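Local coordinates for protein glutathione S-transferase domain (Burkholderia graminis, PDB 4MF5) that probably transfers glutathione to electrophilic substrates as a member of the glutathione S-transferase superfamily, and binds glutathione in its thioredoxin-like N-terminal domain, at residues A[57-60]-A[61-65]. Sequence-based numbering, arbitrary orientation.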
loop_
_atom_site.group_PDB
_atom_site.type_symbol
_atom_site.label_atom_id
_atom_site.label_comp_id
_atom_site.label_asym_id
_atom_site.label_seq_id
_atom_site.Cartn_x
_atom_site.Cartn_y
_atom_site.Cartn_z
ATOM N N SER A 57 -4.813 -16.031 3.332
ATOM C CA SER A 57 -4.942 -17.477 3.520
ATOM C C SER A 57 -3.682 -18.209 3.056
ATOM O O SER A 57 -3.273 -19.185 3.712
ATOM C CB SER A 57 -6.191 -18.011 2.840
ATOM O OG SER A 57 -6.240 -17.577 1.505
ATOM N N ILE A 58 -3.045 -17.767 1.965
ATOM C CA ILE A 58 -1.781 -18.362 1.564
ATOM C C ILE A 58 -0.735 -18.190 2.664
ATOM O O ILE A 58 -0.030 -19.126 3.022
ATOM C CB ILE A 58 -1.278 -17.802 0.226
ATOM C CG1 ILE A 58 -2.215 -18.258 -0.912
ATOM C CG2 ILE A 58 0.163 -18.207 -0.020
ATOM C CD1 ILE A 58 -1.994 -17.528 -2.224
ATOM N N MET A 59 -0.609 -16.985 3.213
ATOM C CA MET A 59 0.364 -16.753 4.284
ATOM C C MET A 59 0.114 -17.685 5.479
ATOM O O MET A 59 1.046 -18.255 6.060
ATOM C CB MET A 59 0.301 -15.290 4.709
ATOM C CG MET A 59 1.256 -14.921 5.836
ATOM S SD MET A 59 2.980 -15.095 5.325
ATOM C CE MET A 59 3.762 -14.324 6.743
ATOM N N LEU A 60 -1.142 -17.844 5.861
ATOM C CA LEU A 60 -1.503 -18.729 6.952
ATOM C C LEU A 60 -1.146 -20.171 6.638
ATOM O O LEU A 60 -0.616 -20.889 7.491
ATOM C CB LEU A 60 -2.989 -18.576 7.296
ATOM C CG LEU A 60 -3.346 -17.222 7.908
ATOM C CD1 LEU A 60 -4.844 -16.953 7.805
ATOM C CD2 LEU A 60 -2.878 -17.108 9.350
ATOM N N GLU A 61 -1.432 -20.625 5.420
ATOM C CA GLU A 61 -1.088 -21.981 5.028
ATOM C C GLU A 61 0.418 -22.188 4.954
ATOM O O GLU A 61 0.907 -23.248 5.337
ATOM C CB GLU A 61 -1.743 -22.317 3.676
ATOM C CG GLU A 61 -3.259 -22.405 3.741
ATOM C CD GLU A 61 -3.785 -23.584 4.527
ATOM O OE1 GLU A 61 -3.029 -24.549 4.762
ATOM O OE2 GLU A 61 -4.986 -23.555 4.876
ATOM N N GLU A 62 1.165 -21.198 4.482
ATOM C CA GLU A 62 2.618 -21.310 4.395
ATOM C C GLU A 62 3.243 -21.422 5.777
ATOM O O GLU A 62 4.150 -22.230 5.994
ATOM C CB GLU A 62 3.210 -20.092 3.675
ATOM C CG GLU A 62 2.920 -20.045 2.181
ATOM C CD GLU A 62 3.782 -20.924 1.306
ATOM O OE1 GLU A 62 4.627 -21.685 1.849
ATOM O OE2 GLU A 62 3.619 -20.852 0.072
ATOM N N THR A 63 2.796 -20.579 6.704
ATOM C CA THR A 63 3.373 -20.548 8.035
ATOM C C THR A 63 2.830 -21.643 8.932
ATOM O O THR A 63 3.403 -21.885 9.980
ATOM C CB THR A 63 3.163 -19.201 8.736
ATOM O OG1 THR A 63 1.761 -18.959 8.924
ATOM C CG2 THR A 63 3.847 -18.076 7.970
ATOM N N GLY A 64 1.711 -22.257 8.557
ATOM C CA GLY A 64 1.075 -23.280 9.359
ATOM C C GLY A 64 0.335 -22.753 10.576
ATOM O O GLY A 64 -0.066 -23.551 11.431
ATOM N N LEU A 65 0.129 -21.444 10.680
ATOM C CA LEU A 65 -0.576 -20.929 11.824
ATOM C C LEU A 65 -2.029 -21.386 11.768
ATOM O O LEU A 65 -2.691 -21.205 10.748
ATOM C CB LEU A 65 -0.542 -19.403 11.810
ATOM C CG LEU A 65 -1.062 -18.720 13.069
ATOM C CD1 LEU A 65 -0.092 -18.875 14.215
ATOM C CD2 LEU A 65 -1.324 -17.246 12.820
HETATM O O HOH W 1 -2.446 -22.823 8.535
#
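Leu60 and Leu65 meet at the C-terminal end of helix 51-63, where the first crossover helix of the thioredoxin-like beta-alpha-beta unit turns toward strand 67-71. The leucines cross at an angle with their branch ends in contact, CD2 of Leu60 lying 3.8 Å from CD2 of Leu65. CB of Leu65 already faces the helix, and with CG anti to the backbone N (chi1 -171°) its CD2 is carried onto Leu60, after Gly64, the first residue to leave helical geometry, has turned the chain with a positive phi of 75°. Leu60 also rests on Leu119 of helix 112-123.

One turn earlier, Glu61 N donates to Ser57 O and Glu62 N to Ile58 O, the latter at 2.8 Å. Both glutamate chains bend at chi2, and their aliphatic parts stay close to the preceding turn: CG of Glu61 lies 3.2 Å from Ser57 O, and CG of Glu62 packs beside CG2 of Ile58. Their carboxylates find partners beyond this turn: Glu61 a salt bridge to Arg248 and a hydrogen bond to Tyr67, Glu62 a salt bridge to Arg243. These arginines tie the helix to the C-terminal part of the chain.

Thr63 bonds back to Met59 O through both its backbone N and its OG1, each 3.0 Å away and on opposite faces of the carbonyl plane; chi1 of 63° turns the hydroxyl to that oxygen. Past this last helical residue, Gly64 N makes a weak bond to Leu60 O, and one water donates to both Leu60 O (2.9 Å) and Leu65 O (2.8 Å), bridging the turn.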